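Local coordinates for protein NRD1 (Saccharomyces cerevisiae, PDB 3CLJ), which binds the phosphorylated C-terminal domain of RNA polymerase II as part of the Nrd1-Nab3-Sen1 termination complex, here through its CTD-interacting domain, at residues 10-14 / 45-49; 54-58 / 107-112; 28-33 / 67-72. One frame throughout, in Å; residues are numbered along the deposited sequence.

Contact 1: 10-14 / 45-49; sequences LESFK and LIIDY
Residues 10-14 carry the chain out of a helix and into a short 3-10 segment at 13-14: F13 N bonds L10 O at 3.1 Å, and L10 and F13 both send their CA-to-CB bonds toward the partner. Residues 45-49 are regular helix, with Y49 N bonded to L45 O at 2.8 Å. The closest CA pair is L10 and I46, 7.9 Å apart. L10 (t, p) and Y49 (chi1 t) dominate the 287 Å² of buried surface. L10 CD1 lies over the tyrosine face in a CH-pi contact, 4.1 Å from the ring centroid and 24° off its normal, while L10 CD2 comes within 4.4 Å of I46 CG2. L10 also packs against L45. Further along the ring, F13 CB packs 3.7 Å from Y49 CZ, and K14 CG meets the ring edge at Y49 CE1, 4.4 Å away. No hydrogen bond crosses the interface; this is apolar helix-to-helix packing in an all-alpha domain, where an aromatic side chain reaches across to a helix end. Helix 58-77 closes one flank, touching L10 and Y49 through I64, whereas the F13 ring turns away from helix 39-52 to meet R24, I25 and L28 of helix 22-34.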
ATOM      1  N   LEU A  10       2.872  -3.363 -12.518  1.00 45.78           N
ATOM      2  CA  LEU A  10       1.865  -3.662 -11.519  1.00 46.18           C
ATOM      3  C   LEU A  10       1.016  -4.930 -11.852  1.00 46.38           C
ATOM      4  O   LEU A  10       0.943  -5.858 -11.014  1.00 46.71           O
ATOM      5  CB  LEU A  10       0.999  -2.430 -11.179  1.00 45.46           C
ATOM      6  CG  LEU A  10       0.001  -2.711 -10.043  1.00 46.13           C
ATOM      7  CD1 LEU A  10       0.579  -2.945  -8.616  1.00 42.86           C
ATOM      8  CD2 LEU A  10      -0.934  -1.634 -10.025  1.00 47.43           C
ATOM      9  N   GLU A  11       0.379  -4.969 -13.029  1.00 45.08           N
ATOM     10  CA  GLU A  11      -0.329  -6.151 -13.447  1.00 44.91           C
ATOM     11  C   GLU A  11       0.493  -7.458 -13.335  1.00 45.47           C
ATOM     12  O   GLU A  11      -0.088  -8.522 -13.055  1.00 45.24           O
ATOM     13  CB  GLU A  11      -0.905  -6.000 -14.901  1.00 46.20           C
ATOM     14  CG  GLU A  11      -2.051  -4.994 -15.034  1.00 42.47           C
ATOM     15  CD  GLU A  11      -2.302  -4.495 -16.443  1.00 45.78           C
ATOM     16  OE1 GLU A  11      -1.459  -4.693 -17.363  1.00 47.89           O
ATOM     17  OE2 GLU A  11      -3.369  -3.880 -16.635  1.00 45.46           O
ATOM     18  N   SER A  12       1.814  -7.416 -13.581  1.00 45.38           N
ATOM     19  CA  SER A  12       2.633  -8.628 -13.547  1.00 45.61           C
ATOM     20  C   SER A  12       2.738  -9.311 -12.155  1.00 45.23           C
ATOM     21  O   SER A  12       3.202 -10.447 -12.068  1.00 45.09           O
ATOM     22  CB  SER A  12       4.032  -8.391 -14.131  1.00 45.77           C
ATOM     23  OG  SER A  12       4.794  -7.552 -13.274  1.00 47.49           O
ATOM     24  N   PHE A  13       2.324  -8.628 -11.089  1.00 47.06           N
ATOM     25  CA  PHE A  13       2.346  -9.192  -9.723  1.00 48.17           C
ATOM     26  C   PHE A  13       1.435 -10.410  -9.599  1.00 49.59           C
ATOM     27  O   PHE A  13       1.601 -11.247  -8.698  1.00 49.79           O
ATOM     28  CB  PHE A  13       1.998  -8.139  -8.678  1.00 47.79           C
ATOM     29  CG  PHE A  13       3.190  -7.295  -8.223  1.00 48.23           C
ATOM     30  CD1 PHE A  13       3.714  -6.274  -9.062  1.00 46.39           C
ATOM     31  CD2 PHE A  13       3.777  -7.499  -6.958  1.00 47.94           C
ATOM     32  CE1 PHE A  13       4.773  -5.493  -8.687  1.00 45.25           C
ATOM     33  CE2 PHE A  13       4.893  -6.692  -6.534  1.00 43.91           C
ATOM     34  CZ  PHE A  13       5.397  -5.686  -7.413  1.00 43.61           C
ATOM     35  N   LYS A  14       0.485 -10.526 -10.536  1.00 51.59           N
ATOM     36  CA  LYS A  14      -0.387 -11.704 -10.678  1.00 52.20           C
ATOM     37  C   LYS A  14       0.368 -12.935 -11.170  1.00 52.49           C
ATOM     38  O   LYS A  14       0.040 -14.072 -10.809  1.00 53.26           O
ATOM     39  CB  LYS A  14      -1.568 -11.371 -11.579  1.00 52.32           C
ATOM     40  CG  LYS A  14      -2.392 -10.159 -11.058  1.00 54.44           C
ATOM     41  CD  LYS A  14      -3.496  -9.711 -12.047  1.00 55.44           C
ATOM     42  CE  LYS A  14      -2.958  -8.721 -13.103  1.00 58.74           C
ATOM     43  NZ  LYS A  14      -3.510  -8.860 -14.556  1.00 56.52           N
ATOM     44  N   LEU A  45      -4.553   3.228  -8.990  1.00 46.02           N
ATOM     45  CA  LEU A  45      -4.168   1.897  -9.431  1.00 47.54           C
ATOM     46  C   LEU A  45      -3.698   0.938  -8.339  1.00 46.50           C
ATOM     47  O   LEU A  45      -4.114  -0.227  -8.332  1.00 46.46           O
ATOM     48  CB  LEU A  45      -3.221   1.922 -10.637  1.00 48.26           C
ATOM     49  CG  LEU A  45      -2.881   0.557 -11.283  1.00 51.09           C
ATOM     50  CD1 LEU A  45      -4.156  -0.227 -11.773  1.00 52.09           C
ATOM     51  CD2 LEU A  45      -1.863   0.713 -12.475  1.00 49.96           C
ATOM     52  N   ILE A  46      -2.855   1.410  -7.409  1.00 46.50           N
ATOM     53  CA  ILE A  46      -2.327   0.539  -6.373  1.00 45.02           C
ATOM     54  C   ILE A  46      -3.400   0.217  -5.332  1.00 44.25           C
ATOM     55  O   ILE A  46      -3.382  -0.848  -4.751  1.00 45.33           O
ATOM     56  CB  ILE A  46      -0.947   1.041  -5.768  1.00 45.93           C
ATOM     57  CG1 ILE A  46      -1.103   2.233  -4.796  1.00 42.74           C
ATOM     58  CG2 ILE A  46       0.102   1.261  -6.921  1.00 41.48           C
ATOM     59  CD1 ILE A  46       0.210   2.693  -4.097  1.00 45.17           C
ATOM     60  N   ILE A  47      -4.294   1.160  -5.093  1.00 43.50           N
ATOM     61  CA  ILE A  47      -5.517   0.941  -4.273  1.00 42.91           C
ATOM     62  C   ILE A  47      -6.372  -0.175  -4.872  1.00 42.56           C
ATOM     63  O   ILE A  47      -6.794  -1.113  -4.179  1.00 43.47           O
ATOM     64  CB  ILE A  47      -6.341   2.246  -4.117  1.00 42.51           C
ATOM     65  CG1 ILE A  47      -5.574   3.238  -3.197  1.00 41.46           C
ATOM     66  CG2 ILE A  47      -7.712   1.952  -3.500  1.00 41.58           C
ATOM     67  CD1 ILE A  47      -6.174   4.640  -3.116  1.00 40.40           C
ATOM     68  N   ASP A  48      -6.597  -0.075  -6.178  1.00 42.51           N
ATOM     69  CA  ASP A  48      -7.431  -1.014  -6.899  1.00 42.66           C
ATOM     70  C   ASP A  48      -6.754  -2.381  -7.030  1.00 42.58           C
ATOM     71  O   ASP A  48      -7.420  -3.423  -7.023  1.00 42.91           O
ATOM     72  CB  ASP A  48      -7.807  -0.406  -8.260  1.00 41.49           C
ATOM     73  CG  ASP A  48      -8.829   0.747  -8.128  1.00 42.35           C
ATOM     74  OD1 ASP A  48      -9.500   0.847  -7.078  1.00 44.23           O
ATOM     75  OD2 ASP A  48      -9.051   1.525  -9.102  1.00 42.06           O
ATOM     76  N   TYR A  49      -5.435  -2.377  -7.172  1.00 42.74           N
ATOM     77  CA  TYR A  49      -4.703  -3.621  -7.183  1.00 44.15           C
ATOM     78  C   TYR A  49      -4.944  -4.371  -5.839  1.00 44.09           C
ATOM     79  O   TYR A  49      -5.219  -5.566  -5.824  1.00 44.69           O
ATOM     80  CB  TYR A  49      -3.186  -3.367  -7.382  1.00 43.19           C
ATOM     81  CG  TYR A  49      -2.457  -4.662  -7.283  1.00 44.62           C
ATOM     82  CD1 TYR A  49      -2.575  -5.624  -8.313  1.00 45.08           C
ATOM     83  CD2 TYR A  49      -1.723  -4.988  -6.130  1.00 44.81           C
ATOM     84  CE1 TYR A  49      -1.918  -6.869  -8.207  1.00 45.85           C
ATOM     85  CE2 TYR A  49      -1.051  -6.179  -6.027  1.00 38.32           C
ATOM     86  CZ  TYR A  49      -1.199  -7.147  -7.043  1.00 44.06           C
ATOM     87  OH  TYR A  49      -0.582  -8.376  -6.914  1.00 46.03           O
TER

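Contact 2: 54-58 / 107-112; sequences PDSHK and DAIAKS
Two chain turns meet here in opposite directions, with D55 CA 5.2 Å from K111 CA and K58 CA 5.1 Å from A108 CA. In the first, P54 is extended, and residues 55-57 have helical backbone angles as they lead into helix 58-77; H57 N bonds P54 O at 2.9 Å and K58 N bonds D55 O at 3.2 Å. The second is the last turn of helix 90-111, which ends as S112 becomes extended (phi/psi -92/150).

Charge pairing crosses the interface through K58, whose chain (m, m, t, t) brings NZ to 2.8 Å from D107 OD2 in a hydrogen-bonded salt bridge. D107 (chi1 t) uses its other oxygen, OD1, for K111 NZ at 3.0 Å, one helical turn later, so a single carboxylate joins two lysines into a network. K58 NZ also bonds S50 O near the end of helix 39-52.

Hydroxyl and water bonds form a second polar layer. S112 OG donates to A108 O at 2.6 Å, and one water bridges S112 OG and D55 O, 2.9 Å from each, with a weak third bond to S56 O at 3.2 Å.

Packing between aliphatic groups completes the contact: K58 CB lies 3.7 Å from A108 CB, and K58 CE 3.7 Å from K111 CD. Separately, D55 CB rests against the backbone carbonyl at K111 O, 3.4 Å away.

The whole illustrates a salt-bridged, water-bridged junction that joins the 54-58 turn, between helices 39-52 and 58-77, to the C-terminal turn of helix 90-111 in the CID domain.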
ATOM      1  N   PRO A  54      -5.598 -11.542  -6.123  1.00 43.84           N
ATOM      2  CA  PRO A  54      -5.816 -12.834  -5.402  1.00 43.89           C
ATOM      3  C   PRO A  54      -5.633 -12.724  -3.857  1.00 44.30           C
ATOM      4  O   PRO A  54      -4.860 -11.880  -3.358  1.00 45.21           O
ATOM      5  CB  PRO A  54      -4.757 -13.760  -6.042  1.00 43.52           C
ATOM      6  CG  PRO A  54      -4.579 -13.181  -7.436  1.00 43.47           C
ATOM      7  CD  PRO A  54      -4.637 -11.683  -7.250  1.00 43.05           C
ATOM      8  N   ASP A  55      -6.333 -13.548  -3.095  1.00 44.01           N
ATOM      9  CA  ASP A  55      -6.215 -13.556  -1.618  1.00 44.23           C
ATOM     10  C   ASP A  55      -4.767 -13.628  -1.118  1.00 43.37           C
ATOM     11  O   ASP A  55      -4.353 -12.868  -0.245  1.00 42.57           O
ATOM     12  CB  ASP A  55      -6.995 -14.756  -1.018  1.00 44.90           C
ATOM     13  CG  ASP A  55      -8.506 -14.636  -1.218  1.00 47.35           C
ATOM     14  OD1 ASP A  55      -8.931 -13.655  -1.896  1.00 48.42           O
ATOM     15  OD2 ASP A  55      -9.245 -15.518  -0.694  1.00 47.45           O
ATOM     16  N   SER A  56      -4.020 -14.588  -1.645  1.00 42.92           N
ATOM     17  CA  SER A  56      -2.627 -14.797  -1.230  1.00 43.48           C
ATOM     18  C   SER A  56      -1.725 -13.550  -1.597  1.00 42.94           C
ATOM     19  O   SER A  56      -0.674 -13.318  -0.988  1.00 43.90           O
ATOM     20  CB  SER A  56      -2.112 -16.092  -1.846  1.00 41.87           C
ATOM     21  OG  SER A  56      -1.840 -15.860  -3.231  1.00 44.26           O
ATOM     22  N   HIS A  57      -2.196 -12.752  -2.552  1.00 42.47           N
ATOM     23  CA  HIS A  57      -1.547 -11.571  -3.055  1.00 42.32           C
ATOM     24  C   HIS A  57      -1.845 -10.266  -2.262  1.00 43.47           C
ATOM     25  O   HIS A  57      -1.209  -9.225  -2.493  1.00 44.58           O
ATOM     26  CB  HIS A  57      -1.855 -11.398  -4.570  1.00 39.79           C
ATOM     27  CG  HIS A  57      -1.123 -12.365  -5.469  1.00 37.23           C
ATOM     28  ND1 HIS A  57      -0.900 -13.681  -5.143  1.00 38.21           N
ATOM     29  CD2 HIS A  57      -0.561 -12.191  -6.693  1.00 40.38           C
ATOM     30  CE1 HIS A  57      -0.257 -14.287  -6.125  1.00 39.06           C
ATOM     31  NE2 HIS A  57      -0.033 -13.399  -7.079  1.00 39.46           N
ATOM     32  N   LYS A  58      -2.774 -10.305  -1.312  1.00 44.12           N
ATOM     33  CA  LYS A  58      -3.113  -9.094  -0.552  1.00 42.73           C
ATOM     34  C   LYS A  58      -1.954  -8.524   0.276  1.00 42.42           C
ATOM     35  O   LYS A  58      -1.800  -7.308   0.343  1.00 42.99           O
ATOM     36  CB  LYS A  58      -4.312  -9.352   0.359  1.00 42.81           C
ATOM     37  CG  LYS A  58      -5.571  -9.785  -0.365  1.00 44.62           C
ATOM     38  CD  LYS A  58      -6.386  -8.576  -0.809  1.00 42.97           C
ATOM     39  CE  LYS A  58      -7.505  -9.031  -1.766  1.00 45.55           C
ATOM     40  NZ  LYS A  58      -8.500  -7.925  -1.959  1.00 46.81           N
ATOM     41  N   ASP A 107     -10.015  -6.148   4.528  1.00 43.81           N
ATOM     42  CA  ASP A 107     -10.127  -7.156   3.490  1.00 44.72           C
ATOM     43  C   ASP A 107      -8.844  -8.005   3.370  1.00 44.28           C
ATOM     44  O   ASP A 107      -8.928  -9.209   3.230  1.00 44.55           O
ATOM     45  CB  ASP A 107     -10.445  -6.525   2.122  1.00 44.13           C
ATOM     46  CG  ASP A 107     -10.944  -7.532   1.126  1.00 47.86           C
ATOM     47  OD1 ASP A 107     -11.787  -8.386   1.518  1.00 51.63           O
ATOM     48  OD2 ASP A 107     -10.571  -7.441  -0.067  1.00 49.33           O
ATOM     49  N   ALA A 108      -7.675  -7.374   3.379  1.00 44.50           N
ATOM     50  CA  ALA A 108      -6.418  -8.133   3.256  1.00 43.98           C
ATOM     51  C   ALA A 108      -6.315  -9.150   4.395  1.00 44.19           C
ATOM     52  O   ALA A 108      -5.954 -10.306   4.150  1.00 43.71           O
ATOM     53  CB  ALA A 108      -5.189  -7.182   3.234  1.00 42.49           C
ATOM     54  N   ILE A 109      -6.662  -8.712   5.633  1.00 44.15           N
ATOM     55  CA  ILE A 109      -6.583  -9.570   6.818  1.00 44.20           C
ATOM     56  C   ILE A 109      -7.555 -10.747   6.690  1.00 44.92           C
ATOM     57  O   ILE A 109      -7.163 -11.914   6.889  1.00 45.93           O
ATOM     58  CB  ILE A 109      -6.769  -8.788   8.113  1.00 44.72           C
ATOM     59  CG1 ILE A 109      -5.506  -7.967   8.399  1.00 43.53           C
ATOM     60  CG2 ILE A 109      -7.077  -9.733   9.285  1.00 43.23           C
ATOM     61  CD1 ILE A 109      -5.726  -6.809   9.436  1.00 43.18           C
ATOM     62  N   ALA A 110      -8.794 -10.450   6.295  1.00 45.51           N
ATOM     63  CA  ALA A 110      -9.880 -11.448   6.145  1.00 45.81           C
ATOM     64  C   ALA A 110      -9.510 -12.507   5.073  1.00 46.35           C
ATOM     65  O   ALA A 110      -9.915 -13.648   5.129  1.00 47.15           O
ATOM     66  CB  ALA A 110     -11.177 -10.744   5.748  1.00 44.68           C
ATOM     67  N   LYS A 111      -8.754 -12.109   4.071  1.00 46.61           N
ATOM     68  CA  LYS A 111      -8.416 -13.029   3.014  1.00 46.82           C
ATOM     69  C   LYS A 111      -7.050 -13.722   3.177  1.00 46.83           C
ATOM     70  O   LYS A 111      -6.706 -14.599   2.400  1.00 46.32           O
ATOM     71  CB  LYS A 111      -8.528 -12.283   1.691  1.00 46.47           C
ATOM     72  CG  LYS A 111      -9.992 -11.888   1.346  1.00 47.13           C
ATOM     73  CD  LYS A 111     -10.026 -11.014   0.079  1.00 47.50           C
ATOM     74  CE  LYS A 111     -11.355 -11.139  -0.664  1.00 50.59           C
ATOM     75  NZ  LYS A 111     -12.518 -10.968   0.240  1.00 47.88           N
ATOM     76  N   SER A 112      -6.294 -13.327   4.208  1.00 47.13           N
ATOM     77  CA  SER A 112      -4.932 -13.827   4.449  1.00 46.22           C
ATOM     78  C   SER A 112      -4.893 -15.070   5.376  1.00 46.16           C
ATOM     79  O   SER A 112      -5.746 -15.259   6.260  1.00 45.01           O
ATOM     80  CB  SER A 112      -4.033 -12.725   5.027  1.00 45.57           C
ATOM     81  OG  SER A 112      -3.755 -11.728   4.073  1.00 45.52           O
TER
HETATM   82  O   HOH W   1      -2.268 -12.271   1.606  1.00 34.62           O

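Contact 3: 28-33 / 67-72; sequences LTTYAL and SIGRAY
Helix 22-34 packs against helix 58-77 in a buried contact inside the domain, the two running in similar directions. The axes of the 28-33 and 67-72 segments cross at -38° and approach to 9.4 Å. T29 and I68 set the register with CA atoms 5.2 Å apart; one turn on, L33 CA and Y72 CA are 7.1 Å apart as the helices diverge.

Small side chains, A32 and A71, line the interface. A32 points toward the partner helix, its CB 3.9 Å from I68 CG1, and A71 CB is met by T29 CG2 and L33 CD2, each at 3.9 Å. I68 (m, t) lies between the turns of the facing helix, with CG1 also 3.8 Å from T29 OG1 and CD1 4.0 Å from L28 O.

Polar links border this apolar seam. S67 OG (chi1 t) and T29 OG1 (chi1 m) are hydrogen-bonded at 2.6 Å, and T29 OG1 is also bonded to I25 O in its own helix. At the diverging end Y72 spans the wider gap: its OH donates to A32 O at 2.5 Å, and L33 CD2 lies at the ring edge, 3.9 Å from Y72 CD1. Y72 also touches I94 of helix 90-111.

Similarly directed helices laid side by side at a moderate angle, with helix 39-52 between them in sequence, are consistent with the right-handed superhelical stacking known for CID domains.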
ATOM      1  N   LEU A  28       8.363   0.046  -9.016  1.00 44.00           N
ATOM      2  CA  LEU A  28       7.180   0.853  -8.847  1.00 44.31           C
ATOM      3  C   LEU A  28       7.413   2.092  -8.001  1.00 43.59           C
ATOM      4  O   LEU A  28       6.833   3.156  -8.259  1.00 44.82           O
ATOM      5  CB  LEU A  28       6.027  -0.002  -8.256  1.00 43.53           C
ATOM      6  CG  LEU A  28       5.488  -1.203  -9.041  1.00 43.62           C
ATOM      7  CD1 LEU A  28       4.308  -1.870  -8.235  1.00 43.05           C
ATOM      8  CD2 LEU A  28       5.042  -0.857 -10.509  1.00 40.70           C
ATOM      9  N   THR A  29       8.260   1.960  -6.989  1.00 43.37           N
ATOM     10  CA  THR A  29       8.434   3.009  -5.987  1.00 43.31           C
ATOM     11  C   THR A  29       9.275   4.146  -6.591  1.00 43.33           C
ATOM     12  O   THR A  29       9.000   5.353  -6.386  1.00 41.52           O
ATOM     13  CB  THR A  29       9.073   2.441  -4.712  1.00 43.59           C
ATOM     14  OG1 THR A  29       8.210   1.414  -4.168  1.00 44.43           O
ATOM     15  CG2 THR A  29       9.259   3.539  -3.667  1.00 43.07           C
ATOM     16  N   THR A  30      10.290   3.751  -7.355  1.00 43.18           N
ATOM     17  CA  THR A  30      11.102   4.728  -8.082  1.00 45.30           C
ATOM     18  C   THR A  30      10.270   5.494  -9.110  1.00 44.86           C
ATOM     19  O   THR A  30      10.379   6.727  -9.214  1.00 44.88           O
ATOM     20  CB  THR A  30      12.355   4.074  -8.688  1.00 44.84           C
ATOM     21  OG1 THR A  30      13.132   3.567  -7.593  1.00 47.65           O
ATOM     22  CG2 THR A  30      13.201   5.103  -9.492  1.00 46.54           C
ATOM     23  N   TYR A  31       9.394   4.777  -9.812  1.00 44.42           N
ATOM     24  CA  TYR A  31       8.504   5.435 -10.741  1.00 43.72           C
ATOM     25  C   TYR A  31       7.612   6.429  -9.979  1.00 44.15           C
ATOM     26  O   TYR A  31       7.399   7.547 -10.445  1.00 44.81           O
ATOM     27  CB  TYR A  31       7.644   4.426 -11.519  1.00 44.13           C
ATOM     28  CG  TYR A  31       6.747   5.146 -12.519  1.00 44.46           C
ATOM     29  CD1 TYR A  31       7.179   5.342 -13.811  1.00 45.91           C
ATOM     30  CD2 TYR A  31       5.485   5.665 -12.138  1.00 43.04           C
ATOM     31  CE1 TYR A  31       6.394   6.021 -14.748  1.00 45.87           C
ATOM     32  CE2 TYR A  31       4.698   6.362 -13.053  1.00 45.77           C
ATOM     33  CZ  TYR A  31       5.168   6.541 -14.367  1.00 44.89           C
ATOM     34  OH  TYR A  31       4.434   7.212 -15.326  1.00 42.38           O
ATOM     35  N   ALA A  32       7.060   6.016  -8.830  1.00 43.86           N
ATOM     36  CA  ALA A  32       6.141   6.873  -8.075  1.00 43.08           C
ATOM     37  C   ALA A  32       6.793   8.216  -7.667  1.00 42.74           C
ATOM     38  O   ALA A  32       6.166   9.286  -7.770  1.00 42.36           O
ATOM     39  CB  ALA A  32       5.567   6.123  -6.838  1.00 40.40           C
ATOM     40  N   LEU A  33       8.039   8.145  -7.193  1.00 43.08           N
ATOM     41  CA  LEU A  33       8.804   9.341  -6.762  1.00 42.96           C
ATOM     42  C   LEU A  33       9.243  10.261  -7.923  1.00 42.81           C
ATOM     43  O   LEU A  33       9.414  11.477  -7.751  1.00 42.57           O
ATOM     44  CB  LEU A  33      10.008   8.917  -5.922  1.00 43.29           C
ATOM     45  CG  LEU A  33       9.814   8.345  -4.515  1.00 42.91           C
ATOM     46  CD1 LEU A  33      11.192   7.712  -4.115  1.00 42.92           C
ATOM     47  CD2 LEU A  33       9.404   9.428  -3.489  1.00 38.58           C
ATOM     48  N   SER A  67       5.634   0.737   0.604  1.00 43.48           N
ATOM     49  CA  SER A  67       6.831   1.256  -0.035  1.00 43.27           C
ATOM     50  C   SER A  67       6.606   2.676  -0.614  1.00 43.57           C
ATOM     51  O   SER A  67       7.378   3.588  -0.353  1.00 43.30           O
ATOM     52  CB  SER A  67       7.265   0.302  -1.154  1.00 42.32           C
ATOM     53  OG  SER A  67       8.516   0.719  -1.678  1.00 44.37           O
ATOM     54  N   ILE A  68       5.545   2.830  -1.393  1.00 43.53           N
ATOM     55  CA  ILE A  68       5.223   4.084  -1.995  1.00 43.80           C
ATOM     56  C   ILE A  68       4.736   5.061  -0.897  1.00 43.34           C
ATOM     57  O   ILE A  68       5.188   6.219  -0.827  1.00 43.34           O
ATOM     58  CB  ILE A  68       4.193   3.877  -3.151  1.00 44.68           C
ATOM     59  CG1 ILE A  68       4.906   3.249  -4.362  1.00 43.29           C
ATOM     60  CG2 ILE A  68       3.490   5.244  -3.535  1.00 43.21           C
ATOM     61  CD1 ILE A  68       3.908   2.823  -5.527  1.00 43.97           C
ATOM     62  N   GLY A  69       3.874   4.579  -0.006  1.00 42.12           N
ATOM     63  CA  GLY A  69       3.428   5.416   1.071  1.00 42.38           C
ATOM     64  C   GLY A  69       4.495   6.007   1.948  1.00 42.39           C
ATOM     65  O   GLY A  69       4.419   7.213   2.274  1.00 43.14           O
ATOM     66  N   ARG A  70       5.504   5.187   2.350  1.00 42.87           N
ATOM     67  CA  ARG A  70       6.542   5.685   3.263  1.00 41.17           C
ATOM     68  C   ARG A  70       7.568   6.484   2.458  1.00 40.99           C
ATOM     69  O   ARG A  70       8.158   7.401   3.001  1.00 40.55           O
ATOM     70  CB  ARG A  70       7.208   4.610   4.178  1.00 41.35           C
ATOM     71  CG  ARG A  70       6.371   4.119   5.426  1.00 40.20           C
ATOM     72  CD  ARG A  70       7.145   3.113   6.423  1.00 41.72           C
ATOM     73  NE  ARG A  70       7.588   1.941   5.663  1.00 42.69           N
ATOM     74  CZ  ARG A  70       8.814   1.750   5.172  1.00 43.12           C
ATOM     75  NH1 ARG A  70       9.809   2.607   5.420  1.00 43.88           N
ATOM     76  NH2 ARG A  70       9.026   0.703   4.400  1.00 43.86           N
ATOM     77  N   ALA A  71       7.739   6.170   1.162  1.00 41.36           N
ATOM     78  CA  ALA A  71       8.609   7.007   0.288  1.00 42.34           C
ATOM     79  C   ALA A  71       8.042   8.438   0.143  1.00 41.14           C
ATOM     80  O   ALA A  71       8.760   9.424   0.281  1.00 42.19           O
ATOM     81  CB  ALA A  71       8.854   6.367  -1.082  1.00 41.27           C
ATOM     82  N   TYR A  72       6.741   8.526  -0.060  1.00 41.40           N
ATOM     83  CA  TYR A  72       6.042   9.805  -0.212  1.00 41.30           C
ATOM     84  C   TYR A  72       6.043  10.560   1.095  1.00 41.20           C
ATOM     85  O   TYR A  72       6.223  11.771   1.099  1.00 40.56           O
ATOM     86  CB  TYR A  72       4.607   9.542  -0.689  1.00 41.00           C
ATOM     87  CG  TYR A  72       4.455   9.464  -2.193  1.00 42.02           C
ATOM     88  CD1 TYR A  72       5.562   9.421  -3.035  1.00 40.78           C
ATOM     89  CD2 TYR A  72       3.194   9.373  -2.775  1.00 41.38           C
ATOM     90  CE1 TYR A  72       5.413   9.349  -4.444  1.00 43.02           C
ATOM     91  CE2 TYR A  72       3.039   9.314  -4.200  1.00 44.06           C
ATOM     92  CZ  TYR A  72       4.141   9.314  -5.032  1.00 43.59           C
ATOM     93  OH  TYR A  72       3.991   9.300  -6.441  1.00 41.09           O
TER

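Overall arrangement
Read together, the three contacts show how chemistry follows depth in a helical domain. Contacts 1 and 3 are both buried, their centres 14 Å apart. Their segments alternate along the chain, and they meet through L10, F13 and L28 and through I46 and I68, linking helices 3-11, 22-34, 39-52 and 58-77. Contact 1 has no hydrogen bond across it, and contact 3 adds just hydroxyl links to its hydrophobic seam. Contact 2, only partly buried and about 22 Å from contact 3 between centres, joins the turn before helix 58-77 to helix 90-111. It relies on a salt bridge, extended into a network by K111, and on a bridging water, yet it meets contact 1 where H57 packs against F13 and Y49.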